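Local coordinates for IPT/TIG domain-containing protein BACOVA_02650 (Bacteroides ovatus, PDB 5E7H) that binds polysaccharides at the surface of the cell and probably captures xyloglucan before its transport into the periplasm for degradation, at residues A[36-41]-A[60-65]; A[127-132]-A[238-243]; A[140-145]-A[230-235]; A[166-171]-A[200-205]. All blocks are in the same frame, centred on the assembly; numbering follows the deposited sequence.

Interaction 1: A[36-41]-A[60-65]; sequences GEFDIP and QAPTQS
Glu37 and Phe38 reach across to the loop 60-65 from the start of strand 38-40, an edge strand of one sheet of the immunoglobulin-like IPT/TIG domain. The two residues face Ile34 together as a classic beta bulge, and both CB atoms point toward the loop. Glu37 holds CG beside its backbone N and anti to the carbonyl carbon (chi1 -67°), and its extended chain delivers the carboxylate to the backbone of Thr63 and Gln64. Glu37 OE1 takes a hydrogen bond from Thr63 N at 2.9 Å on its syn lone pair, almost straight at 171°. The bond from Gln64 N to Glu37 OE2, at 3.0 Å, is bent and weak. Thr63 OG1 lies 3.4 Å from both Glu37 OE1 and Glu37 OE2, a weak bond whose acceptor is not settled. One firm and one weak N-H bond together probably limit the rotation of the carboxylate and would probably favour its charged form. Phe38 meets Gln60 differently, by stacking. Ring and side-chain amide are only 12° from parallel, and the two chains slide past each other in opposite directions. Gln60 CG sits over one face, 3.7 Å from the centre of the Phe38 ring, as a CH-pi contact. Pro62 N lies at the ring edge, and the Pro62 side chain also touches Ile34. A water joins the two halves: it accepts from Gln60 NE2, donates to Ala61 O at 2.7 Å, and reaches Glu37 OE1 weakly. Gln60 O, 3.4 Å from Phe38 CZ, is buried by the contact with no polar partner in the model.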
loop_
_atom_site.group_PDB
_atom_site.type_symbol
_atom_site.label_atom_id
_atom_site.label_comp_id
_atom_site.label_asym_id
_atom_site.label_seq_id
_atom_site.Cartn_x
_atom_site.Cartn_y
_atom_site.Cartn_z
ATOM N N GLY A 36 -1.089 -8.844 18.711
ATOM C CA GLY A 36 -0.750 -9.632 19.894
ATOM C C GLY A 36 0.754 -9.910 20.038
ATOM O O GLY A 36 1.160 -10.896 20.663
ATOM N N GLU A 37 1.575 -9.010 19.507
ATOM C CA GLU A 37 3.030 -9.150 19.598
ATOM C C GLU A 37 3.685 -8.085 20.459
ATOM O O GLU A 37 4.620 -8.383 21.194
ATOM C CB GLU A 37 3.643 -9.113 18.206
ATOM C CG GLU A 37 3.237 -10.323 17.398
ATOM C CD GLU A 37 3.913 -10.416 16.051
ATOM O OE1 GLU A 37 4.993 -9.805 15.858
ATOM O OE2 GLU A 37 3.348 -11.110 15.180
ATOM N N PHE A 38 3.212 -6.852 20.354
ATOM C CA PHE A 38 3.757 -5.765 21.175
ATOM C C PHE A 38 2.743 -4.644 21.345
ATOM O O PHE A 38 1.830 -4.509 20.536
ATOM C CB PHE A 38 5.053 -5.222 20.551
ATOM C CG PHE A 38 4.896 -4.704 19.139
ATOM C CD1 PHE A 38 5.071 -5.543 18.027
ATOM C CD2 PHE A 38 4.572 -3.375 18.897
ATOM C CE1 PHE A 38 4.922 -5.071 16.746
ATOM C CE2 PHE A 38 4.423 -2.904 17.616
ATOM C CZ PHE A 38 4.597 -3.745 16.528
ATOM N N ASP A 39 2.938 -3.830 22.386
ATOM C CA ASP A 39 2.077 -2.683 22.682
ATOM C C ASP A 39 2.770 -1.392 22.273
ATOM O O ASP A 39 4.001 -1.304 22.293
ATOM C CB ASP A 39 1.723 -2.608 24.179
ATOM C CG ASP A 39 0.897 -3.776 24.655
ATOM O OD1 ASP A 39 0.140 -4.351 23.855
ATOM O OD2 ASP A 39 0.983 -4.105 25.858
ATOM N N ILE A 40 1.976 -0.390 21.921
ATOM C CA ILE A 40 2.479 0.963 21.734
ATOM C C ILE A 40 2.481 1.645 23.100
ATOM O O ILE A 40 1.450 1.675 23.758
ATOM C CB ILE A 40 1.604 1.771 20.750
ATOM C CG1 ILE A 40 1.411 1.015 19.423
ATOM C CG2 ILE A 40 2.187 3.174 20.526
ATOM C CD1 ILE A 40 2.661 0.771 18.626
ATOM N N PRO A 41 3.637 2.174 23.540
ATOM C CA PRO A 41 3.676 2.931 24.799
ATOM C C PRO A 41 2.597 4.010 24.835
ATOM O O PRO A 41 2.523 4.783 23.883
ATOM C CB PRO A 41 5.074 3.559 24.789
ATOM C CG PRO A 41 5.884 2.675 23.917
ATOM C CD PRO A 41 4.942 2.171 22.858
ATOM N N GLN A 60 8.241 -1.214 15.160
ATOM C CA GLN A 60 8.845 -2.435 14.638
ATOM C C GLN A 60 7.777 -3.156 13.822
ATOM O O GLN A 60 6.594 -2.860 13.979
ATOM C CB GLN A 60 9.353 -3.337 15.756
ATOM C CG GLN A 60 8.239 -3.804 16.688
ATOM C CD GLN A 60 8.729 -4.507 17.938
ATOM O OE1 GLN A 60 8.835 -3.902 19.002
ATOM N NE2 GLN A 60 8.991 -5.802 17.822
ATOM N N ALA A 61 8.196 -4.068 12.949
ATOM C CA ALA A 61 7.252 -4.848 12.137
ATOM C C ALA A 61 6.722 -6.044 12.916
ATOM O O ALA A 61 7.497 -6.800 13.489
ATOM C CB ALA A 61 7.910 -5.324 10.874
ATOM N N PRO A 62 5.397 -6.242 12.912
ATOM C CA PRO A 62 4.869 -7.552 13.313
ATOM C C PRO A 62 5.468 -8.680 12.474
ATOM O O PRO A 62 5.692 -8.482 11.285
ATOM C CB PRO A 62 3.361 -7.426 13.031
ATOM C CG PRO A 62 3.099 -5.983 12.815
ATOM C CD PRO A 62 4.360 -5.356 12.352
ATOM N N THR A 63 5.685 -9.846 13.086
ATOM C CA THR A 63 6.219 -11.001 12.383
ATOM C C THR A 63 5.096 -11.854 11.794
ATOM O O THR A 63 5.361 -12.712 10.956
ATOM C CB THR A 63 7.084 -11.887 13.313
ATOM O OG1 THR A 63 6.261 -12.516 14.294
ATOM C CG2 THR A 63 8.152 -11.051 14.032
ATOM N N GLN A 64 3.854 -11.605 12.218
ATOM C CA GLN A 64 2.684 -12.356 11.749
ATOM C C GLN A 64 1.538 -11.395 11.528
ATOM O O GLN A 64 1.526 -10.294 12.085
ATOM C CB GLN A 64 2.250 -13.423 12.752
ATOM C CG GLN A 64 3.313 -14.445 13.088
ATOM C CD GLN A 64 2.851 -15.425 14.142
ATOM O OE1 GLN A 64 1.843 -15.203 14.821
ATOM N NE2 GLN A 64 3.585 -16.516 14.287
ATOM N N SER A 65 0.569 -11.811 10.724
ATOM C CA SER A 65 -0.663 -11.066 10.556
ATOM C C SER A 65 -1.469 -11.081 11.866
ATOM O O SER A 65 -1.205 -11.860 12.772
ATOM C CB SER A 65 -1.488 -11.655 9.423
ATOM O OG SER A 65 -1.785 -13.017 9.688
HETATM O O HOH W 1 1.334 -12.905 16.284
HETATM O O HOH W 2 7.585 -7.694 16.041
#

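Interaction 2: A[127-132]-A[238-243]; sequences GTVSAS and ATNPGS. With ACT (acetate ion), chain H.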
loop_
_atom_site.group_PDB
_atom_site.type_symbol
_atom_site.label_atom_id
_atom_site.label_comp_id
_atom_site.label_asym_id
_atom_site.label_seq_id
_atom_site.Cartn_x
_atom_site.Cartn_y
_atom_site.Cartn_z
ATOM N N GLY A 127 13.111 10.952 -11.477
ATOM C CA GLY A 127 13.857 11.647 -12.486
ATOM C C GLY A 127 13.022 12.571 -13.335
ATOM O O GLY A 127 11.843 12.798 -13.070
ATOM N N THR A 128 13.647 13.053 -14.395
ATOM C CA THR A 128 13.039 14.038 -15.271
ATOM C C THR A 128 12.527 13.366 -16.541
ATOM O O THR A 128 13.238 12.551 -17.136
ATOM C CB THR A 128 14.033 15.122 -15.631
ATOM O OG1 THR A 128 14.652 15.625 -14.441
ATOM C CG2 THR A 128 13.330 16.248 -16.305
ATOM N N VAL A 129 11.301 13.712 -16.936
ATOM C CA VAL A 129 10.683 13.156 -18.144
ATOM C C VAL A 129 10.194 14.283 -19.047
ATOM O O VAL A 129 9.621 15.262 -18.585
ATOM C CB VAL A 129 9.521 12.169 -17.785
ATOM C CG1 VAL A 129 8.449 12.821 -16.924
ATOM C CG2 VAL A 129 8.909 11.544 -19.062
ATOM N N SER A 130 10.460 14.152 -20.341
ATOM C CA SER A 130 10.031 15.169 -21.295
ATOM C C SER A 130 8.509 15.244 -21.391
ATOM O O SER A 130 7.801 14.347 -20.938
ATOM C CB SER A 130 10.599 14.886 -22.693
ATOM O OG SER A 130 9.816 13.888 -23.328
ATOM N N ALA A 131 8.009 16.314 -22.006
ATOM C CA ALA A 131 6.604 16.398 -22.376
ATOM C C ALA A 131 6.230 15.240 -23.303
ATOM O O ALA A 131 7.096 14.692 -23.986
ATOM C CB ALA A 131 6.306 17.748 -23.077
ATOM N N SER A 132 4.936 14.907 -23.334
ATOM C CA SER A 132 4.350 13.924 -24.267
ATOM C C SER A 132 5.287 12.751 -24.540
ATOM O O SER A 132 5.717 12.522 -25.669
ATOM C CB SER A 132 3.947 14.615 -25.574
ATOM O OG SER A 132 3.049 15.683 -25.312
ATOM N N ALA A 238 5.612 4.251 -16.001
ATOM C CA ALA A 238 5.386 5.690 -15.891
ATOM C C ALA A 238 5.556 6.351 -17.257
ATOM O O ALA A 238 6.508 6.068 -17.977
ATOM C CB ALA A 238 6.355 6.317 -14.878
ATOM N N THR A 239 4.641 7.252 -17.596
ATOM C CA THR A 239 4.715 8.040 -18.823
ATOM C C THR A 239 4.348 9.479 -18.487
ATOM O O THR A 239 3.947 9.781 -17.350
ATOM C CB THR A 239 3.768 7.527 -19.911
ATOM O OG1 THR A 239 2.426 7.493 -19.407
ATOM C CG2 THR A 239 4.181 6.148 -20.392
ATOM N N ASN A 240 4.466 10.356 -19.477
ATOM C CA ASN A 240 4.061 11.735 -19.295
ATOM C C ASN A 240 3.277 12.275 -20.479
ATOM O O ASN A 240 3.848 12.906 -21.395
ATOM C CB ASN A 240 5.273 12.633 -19.050
ATOM C CG ASN A 240 4.868 14.056 -18.789
ATOM O OD1 ASN A 240 3.703 14.324 -18.487
ATOM N ND2 ASN A 240 5.812 14.985 -18.912
ATOM N N PRO A 241 1.958 12.062 -20.464
ATOM C CA PRO A 241 1.126 12.610 -21.537
ATOM C C PRO A 241 0.940 14.127 -21.443
ATOM O O PRO A 241 0.300 14.708 -22.323
ATOM C CB PRO A 241 -0.210 11.859 -21.366
ATOM C CG PRO A 241 -0.231 11.364 -19.985
ATOM C CD PRO A 241 1.205 11.183 -19.545
ATOM N N GLY A 242 1.522 14.753 -20.422
ATOM C CA GLY A 242 1.423 16.194 -20.217
ATOM C C GLY A 242 2.222 17.016 -21.212
ATOM O O GLY A 242 3.128 16.510 -21.864
ATOM N N SER A 243 1.879 18.295 -21.326
ATOM C CA SER A 243 2.505 19.172 -22.314
ATOM C C SER A 243 3.838 19.764 -21.849
ATOM O O SER A 243 4.506 20.463 -22.622
ATOM C CB SER A 243 1.551 20.305 -22.675
ATOM O OG SER A 243 1.239 21.072 -21.530
HETATM C C ACT H . 17.029 11.317 -14.263
HETATM O O ACT H . 17.476 11.022 -13.122
HETATM O OXT ACT H . 16.623 12.486 -14.498
HETATM C CH3 ACT H . 16.972 10.267 -15.344
#
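The chain at Val129-Ser132 and the chain at Asn240-Ser243 run 62° apart and come nearest at Ser132 and Pro241, whose CA atoms are 4.4 Å from each other. The meeting belongs to the xyloglucan-binding domain and links its two sheets, since strand 128-129 pairs with 246-259 while strand 233-240 lies in the other; its centre is an Asx turn at Asn240. One backbone bond crosses, from Ser132 N to Gly242 O at 2.8 Å, with the donor nearly on the C=O line and an N-H...O angle of 164°. Asn240 carries the side-chain bonds. Its CG stands anti to the backbone N (chi1 -177°), and the buried amide works from both ends. Asn240 ND2 donates to Ser130 O at 2.9 Å, arriving above the carbonyl plane, and has a second acceptor in Ser244 O. Asn240 OD1 receives a bond from Gly242 N at 2.9 Å and closes the Asx turn; a CB on Gly242 would clash with that oxygen. A leucine in place of Asn240 would probably leave Ser130 O and Gly242 N without these mates and set the 240-243 turn free to shift. Both methyls of Val129, CG1 and CG2, lie 3.8 Å from Asn240 CB, the two side chains meeting at a slant. Ala131 presses CB against Ser243 O at 3.3 Å. Ser130 OG donates to Ala131 O of the next residue. At the far end of the segment an acetate, probably from the crystallisation liquor, accepts a hydrogen bond from Thr128 N on OXT, 3.0 Å away.

Interaction 3: A[140-145]-A[230-235]; sequences YSNAQW and NSTHIG. With NA (sodium ion), chain J.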
loop_
_atom_site.group_PDB
_atom_site.type_symbol
_atom_site.label_atom_id
_atom_site.label_comp_id
_atom_site.label_asym_id
_atom_site.label_seq_id
_atom_site.Cartn_x
_atom_site.Cartn_y
_atom_site.Cartn_z
ATOM N N TYR A 140 9.076 -4.227 -15.159
ATOM C CA TYR A 140 8.410 -5.481 -15.495
ATOM C C TYR A 140 8.882 -6.481 -14.459
ATOM O O TYR A 140 10.070 -6.808 -14.411
ATOM C CB TYR A 140 8.766 -5.921 -16.916
ATOM C CG TYR A 140 8.033 -7.156 -17.418
ATOM C CD1 TYR A 140 8.263 -8.400 -16.854
ATOM C CD2 TYR A 140 7.164 -7.066 -18.494
ATOM C CE1 TYR A 140 7.604 -9.533 -17.331
ATOM C CE2 TYR A 140 6.512 -8.195 -18.977
ATOM C CZ TYR A 140 6.747 -9.408 -18.388
ATOM O OH TYR A 140 6.094 -10.540 -18.857
ATOM N N SER A 141 7.960 -6.953 -13.624
ATOM C CA SER A 141 8.302 -7.847 -12.523
ATOM C C SER A 141 7.541 -9.159 -12.594
ATOM O O SER A 141 6.600 -9.302 -13.371
ATOM C CB SER A 141 8.012 -7.163 -11.170
ATOM O OG SER A 141 8.884 -6.074 -10.939
ATOM N N ASN A 142 7.995 -10.124 -11.798
ATOM C CA ASN A 142 7.298 -11.385 -11.586
ATOM C C ASN A 142 6.727 -11.344 -10.186
ATOM O O ASN A 142 7.444 -11.092 -9.217
ATOM C CB ASN A 142 8.227 -12.588 -11.742
ATOM C CG ASN A 142 8.386 -13.021 -13.190
ATOM O OD1 ASN A 142 7.413 -13.136 -13.934
ATOM N ND2 ASN A 142 9.610 -13.252 -13.588
ATOM N N ALA A 143 5.418 -11.519 -10.099
ATOM C CA ALA A 143 4.718 -11.573 -8.840
ATOM C C ALA A 143 4.701 -12.998 -8.326
ATOM O O ALA A 143 4.817 -13.962 -9.091
ATOM C CB ALA A 143 3.317 -11.069 -9.021
ATOM N N GLN A 144 4.521 -13.128 -7.021
ATOM C CA GLN A 144 4.151 -14.390 -6.398
ATOM C C GLN A 144 2.698 -14.263 -5.997
ATOM O O GLN A 144 2.379 -13.596 -5.013
ATOM C CB GLN A 144 5.040 -14.673 -5.194
ATOM C CG GLN A 144 4.721 -15.966 -4.485
ATOM C CD GLN A 144 5.575 -16.163 -3.252
ATOM O OE1 GLN A 144 5.069 -16.522 -2.187
ATOM N NE2 GLN A 144 6.876 -15.919 -3.384
ATOM N N TRP A 145 1.787 -14.822 -6.799
ATOM C CA TRP A 145 0.364 -14.589 -6.526
ATOM C C TRP A 145 -0.005 -15.211 -5.186
ATOM O O TRP A 145 0.613 -16.177 -4.739
ATOM C CB TRP A 145 -0.523 -15.149 -7.653
ATOM C CG TRP A 145 -0.202 -14.596 -9.036
ATOM C CD1 TRP A 145 0.113 -15.340 -10.128
ATOM C CD2 TRP A 145 -0.152 -13.218 -9.465
ATOM N NE1 TRP A 145 0.353 -14.531 -11.208
ATOM C CE2 TRP A 145 0.202 -13.226 -10.836
ATOM C CE3 TRP A 145 -0.387 -11.983 -8.847
ATOM C CZ2 TRP A 145 0.350 -12.053 -11.581
ATOM C CZ3 TRP A 145 -0.240 -10.820 -9.592
ATOM C CH2 TRP A 145 0.132 -10.868 -10.951
ATOM N N ASN A 230 -1.855 -18.087 -16.308
ATOM C CA ASN A 230 -0.533 -18.725 -16.256
ATOM C C ASN A 230 0.599 -17.733 -16.621
ATOM O O ASN A 230 1.479 -18.000 -17.471
ATOM C CB ASN A 230 -0.524 -19.955 -17.147
ATOM C CG ASN A 230 -1.551 -21.013 -16.702
ATOM O OD1 ASN A 230 -1.919 -21.054 -15.520
ATOM N ND2 ASN A 230 -2.002 -21.848 -17.621
ATOM N N SER A 231 0.544 -16.585 -15.969
ATOM C CA SER A 231 1.544 -15.528 -16.125
ATOM C C SER A 231 1.788 -14.871 -14.790
ATOM O O SER A 231 0.832 -14.556 -14.078
ATOM C CB SER A 231 1.079 -14.481 -17.116
ATOM O OG SER A 231 1.972 -13.364 -17.105
ATOM N N THR A 232 3.050 -14.683 -14.425
ATOM C CA THR A 232 3.345 -13.976 -13.183
ATOM C C THR A 232 3.717 -12.514 -13.406
ATOM O O THR A 232 4.170 -11.848 -12.484
ATOM C CB THR A 232 4.448 -14.669 -12.395
ATOM O OG1 THR A 232 5.512 -15.012 -13.263
ATOM C CG2 THR A 232 3.913 -15.958 -11.762
ATOM N N HIS A 233 3.454 -11.990 -14.602
ATOM C CA HIS A 233 3.719 -10.574 -14.867
ATOM C C HIS A 233 2.912 -9.618 -14.008
ATOM O O HIS A 233 1.693 -9.698 -13.937
ATOM C CB HIS A 233 3.433 -10.271 -16.335
ATOM C CG HIS A 233 3.431 -8.817 -16.674
ATOM N ND1 HIS A 233 2.327 -8.174 -17.191
ATOM C CD2 HIS A 233 4.412 -7.885 -16.608
ATOM C CE1 HIS A 233 2.627 -6.911 -17.425
ATOM N NE2 HIS A 233 3.885 -6.708 -17.073
ATOM N N ILE A 234 3.623 -8.675 -13.387
ATOM C CA ILE A 234 3.022 -7.426 -12.920
ATOM C C ILE A 234 3.969 -6.340 -13.395
ATOM O O ILE A 234 5.186 -6.470 -13.256
ATOM C CB ILE A 234 2.795 -7.390 -11.385
ATOM C CG1 ILE A 234 2.191 -6.058 -10.963
ATOM C CG2 ILE A 234 4.099 -7.666 -10.627
ATOM C CD1 ILE A 234 1.756 -6.011 -9.508
ATOM N N GLY A 235 3.401 -5.268 -13.940
ATOM C CA GLY A 235 4.201 -4.185 -14.502
ATOM C C GLY A 235 3.698 -2.850 -14.006
ATOM O O GLY A 235 2.493 -2.627 -13.900
HETATM NA NA NA J . -0.777 -20.372 -13.167
HETATM O O HOH W 3 6.630 -4.482 -11.735
#
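Thr232 grips the end of the strand at Asn142 and Ala143 with two hydrogen bonds: Thr232 O accepts from Ala143 N at 2.7 Å and 173°, and Thr232 OG1 donates to Asn142 OD1 at 2.8 Å from above the amide plane. Beside them Trp145 NE1 donates to Ser231 O, 2.9 Å away and in the plane of the indole. Ser141 and Ile234 form the antiparallel hydrogen-bonded pair, with Ser141 N to Ile234 O at 2.8 Å and Ile234 N to Ser141 O at 3.0 Å. A water bridges Ser141 OG and Ile234 O, and Ser141 OG also bonds Tyr93 OH. Ser231 OG accepts from His233 N in an ST turn that leads into the strand. Tyr140 and His233 share one face of the sheet, each with CG anti to its backbone N (chi1 -175° in Tyr140). Their rings lie obliquely against each other, planes at 32°, though their exact closeness is doubtful. Glu183 takes Tyr140 OH on OE2 and gives its backbone N to His233 ND1, while His233 NE2 bonds Tyr237 OH. On the other face Ile234 CG2 packs on Ala143 CB at 3.8 Å, and Ala143 CB in turn lies over one face of the Trp145 indole. Asn230 OD1 binds a sodium ion at 2.7 Å together with Leu227 O, just after helix 223-227. The contact thus fastens the end of strand 133-142 to the start of strand 233-240 in a five-stranded sheet, between strands 98-101 and 176-181, with Trp145 set edge-to-face against Phe226 of the helix.

Interaction 4: A[166-171]-A[200-205]; sequences CFVKEV and GKTETG. With FMT (formic acid), chain C; FMT (formic acid), chain D.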
loop_
_atom_site.group_PDB
_atom_site.type_symbol
_atom_site.label_atom_id
_atom_site.label_comp_id
_atom_site.label_asym_id
_atom_site.label_seq_id
_atom_site.Cartn_x
_atom_site.Cartn_y
_atom_site.Cartn_z
ATOM N N CYS A 166 3.013 3.693 -1.171
ATOM C CA CYS A 166 3.561 4.640 -2.139
ATOM C C CYS A 166 4.071 5.882 -1.419
ATOM O O CYS A 166 3.440 6.357 -0.471
ATOM C CB CYS A 166 2.499 5.003 -3.139
ATOM S SG CYS A 166 3.062 6.043 -4.508
ATOM N N PHE A 167 5.217 6.394 -1.855
ATOM C CA PHE A 167 5.755 7.654 -1.362
ATOM C C PHE A 167 5.937 8.586 -2.541
ATOM O O PHE A 167 6.651 8.251 -3.475
ATOM C CB PHE A 167 7.093 7.426 -0.642
ATOM C CG PHE A 167 7.743 8.695 -0.111
ATOM C CD1 PHE A 167 8.324 9.621 -0.975
ATOM C CD2 PHE A 167 7.824 8.923 1.253
ATOM C CE1 PHE A 167 8.930 10.788 -0.478
ATOM C CE2 PHE A 167 8.450 10.080 1.747
ATOM C CZ PHE A 167 8.996 10.995 0.871
ATOM N N VAL A 168 5.279 9.740 -2.488
ATOM C CA VAL A 168 5.424 10.774 -3.515
ATOM C C VAL A 168 6.137 11.981 -2.895
ATOM O O VAL A 168 5.662 12.546 -1.897
ATOM C CB VAL A 168 4.058 11.204 -4.074
ATOM C CG1 VAL A 168 4.215 12.397 -5.052
ATOM C CG2 VAL A 168 3.338 10.015 -4.726
ATOM N N LYS A 169 7.278 12.388 -3.451
ATOM C CA LYS A 169 8.030 13.510 -2.882
ATOM C C LYS A 169 7.267 14.826 -2.995
ATOM O O LYS A 169 7.192 15.601 -2.011
ATOM C CB LYS A 169 9.398 13.648 -3.562
ATOM C CG LYS A 169 10.289 14.765 -2.996
ATOM C CD LYS A 169 10.839 14.369 -1.648
ATOM C CE LYS A 169 11.678 15.482 -1.031
ATOM N NZ LYS A 169 12.945 15.668 -1.773
ATOM N N GLU A 170 6.763 15.116 -4.200
ATOM C CA GLU A 170 6.059 16.369 -4.505
ATOM C C GLU A 170 4.990 16.077 -5.522
ATOM O O GLU A 170 5.158 15.187 -6.361
ATOM C CB GLU A 170 7.000 17.444 -5.087
ATOM C CG GLU A 170 8.348 17.627 -4.417
ATOM C CD GLU A 170 8.309 18.572 -3.227
ATOM O OE1 GLU A 170 7.200 18.973 -2.810
ATOM O OE2 GLU A 170 9.399 18.917 -2.716
ATOM N N VAL A 171 3.900 16.839 -5.492
ATOM C CA VAL A 171 2.883 16.659 -6.504
ATOM C C VAL A 171 3.455 17.057 -7.858
ATOM O O VAL A 171 4.387 17.878 -7.954
ATOM C CB VAL A 171 1.608 17.471 -6.209
ATOM C CG1 VAL A 171 0.925 16.926 -4.942
ATOM C CG2 VAL A 171 1.926 18.926 -6.084
ATOM N N GLY A 200 -7.938 10.216 0.430
ATOM C CA GLY A 200 -8.391 10.498 -0.922
ATOM C C GLY A 200 -7.513 11.495 -1.667
ATOM O O GLY A 200 -7.809 11.833 -2.818
ATOM N N LYS A 201 -6.438 11.954 -1.028
ATOM C CA LYS A 201 -5.515 12.917 -1.636
ATOM C C LYS A 201 -4.151 12.322 -1.986
ATOM O O LYS A 201 -3.743 11.307 -1.429
ATOM C CB LYS A 201 -5.302 14.110 -0.699
ATOM C CG LYS A 201 -6.543 14.993 -0.543
ATOM C CD LYS A 201 -7.159 14.885 0.840
ATOM C CE LYS A 201 -6.598 15.929 1.792
ATOM N NZ LYS A 201 -7.225 17.270 1.603
ATOM N N THR A 202 -3.433 12.960 -2.912
ATOM C CA THR A 202 -2.030 12.614 -3.136
ATOM C C THR A 202 -1.190 13.204 -2.012
ATOM O O THR A 202 -0.788 14.371 -2.061
ATOM C CB THR A 202 -1.509 13.114 -4.505
ATOM O OG1 THR A 202 -2.329 12.566 -5.538
ATOM C CG2 THR A 202 -0.071 12.686 -4.723
ATOM N N GLU A 203 -0.953 12.411 -0.973
ATOM C CA GLU A 203 -0.126 12.861 0.139
ATOM C C GLU A 203 1.304 12.945 -0.353
ATOM O O GLU A 203 1.715 12.156 -1.215
ATOM C CB GLU A 203 -0.235 11.903 1.337
ATOM C CG GLU A 203 -1.662 11.735 1.845
ATOM C CD GLU A 203 -2.229 12.984 2.488
ATOM O OE1 GLU A 203 -3.474 13.144 2.484
ATOM O OE2 GLU A 203 -1.444 13.818 2.985
ATOM N N THR A 204 2.058 13.897 0.179
ATOM C CA THR A 204 3.459 14.042 -0.187
ATOM C C THR A 204 4.373 14.022 1.022
ATOM O O THR A 204 3.976 14.401 2.130
ATOM C CB THR A 204 3.709 15.336 -0.966
ATOM O OG1 THR A 204 3.323 16.458 -0.172
ATOM C CG2 THR A 204 2.909 15.330 -2.282
ATOM N N GLY A 205 5.595 13.557 0.807
ATOM C CA GLY A 205 6.622 13.600 1.828
ATOM C C GLY A 205 6.467 12.548 2.888
ATOM O O GLY A 205 7.158 12.617 3.919
HETATM C C FMT C . 15.896 14.436 0.077
HETATM O O1 FMT C . 15.608 15.190 1.040
HETATM O O2 FMT C . 15.072 13.552 -0.274
HETATM C C FMT D . 14.369 18.869 0.196
HETATM O O1 FMT D . 14.809 17.688 0.186
HETATM O O2 FMT D . 14.059 19.431 -0.890
HETATM O O HOH W 4 3.094 9.814 -0.726
#
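In the sheet of the xyloglucan-binding domain where strands 160-168 and 207-213 pair antiparallel, the end of the loop segment 200-205, just before strand 207-213, meets the end of strand 160-168, with Gly205 against Phe167 and Val168. Gly205 N donates to Val168 O at 2.9 Å and 162°, and Thr204 CA adds a CA-H...O contact to the same oxygen at 3.2 Å. Phe167 has CG anti to its backbone N (chi1 179°), and its CE2 and CZ atoms bear on the glycine: Phe167 CE2 is 3.4 Å from Gly205 C and Phe167 CZ is 3.7 Å from Gly205 CA. The ring also stands edge-to-face with Trp207. An alanine in place of Phe167 would probably open a gap beside Gly205 and leave the Trp207 ring without this edge-to-face contact. Further on, Thr204 CG2 packs against Val171, 3.7 Å from Val171 CG1, and lies equally near the Val171 backbone N. A water accepts from Val168 N at 2.8 Å and can donate to Glu203 O, so that it links the end of the strand to the loop. Lys169 NZ makes weak bonds, both 3.4 Å, to O2 of one formic acid and O1 of another, probably from the crystallisation liquor. With no side-chain-to-side-chain polar bond across it, the joint rests on one backbone hydrogen bond, the CA-H...O contact, one bridging water and van der Waals contact of methyl and ring carbons.

Interaction 1 comes first along the chain and stands alone in the IPT/TIG domain, its centre about 41, 30 and 26 Å from those of interactions 2, 3 and 4. The other three lie in the xyloglucan-binding domain. There they lie one within the next in sequence: 127-132 with 238-243 spans interaction 3, which spans interaction 4. Interactions 2 and 3 sit at the two ends of strand 233-240, centres about 26 Å apart. Interactions 2 and 4, their centres about 18 Å apart, both reach the seven-stranded sheet through 128-129 and 160-168. Distant parts of the sequence are thereby tied into one glycan-binding domain, while interaction 1 joins a strand and a loop within the separate IPT/TIG domain.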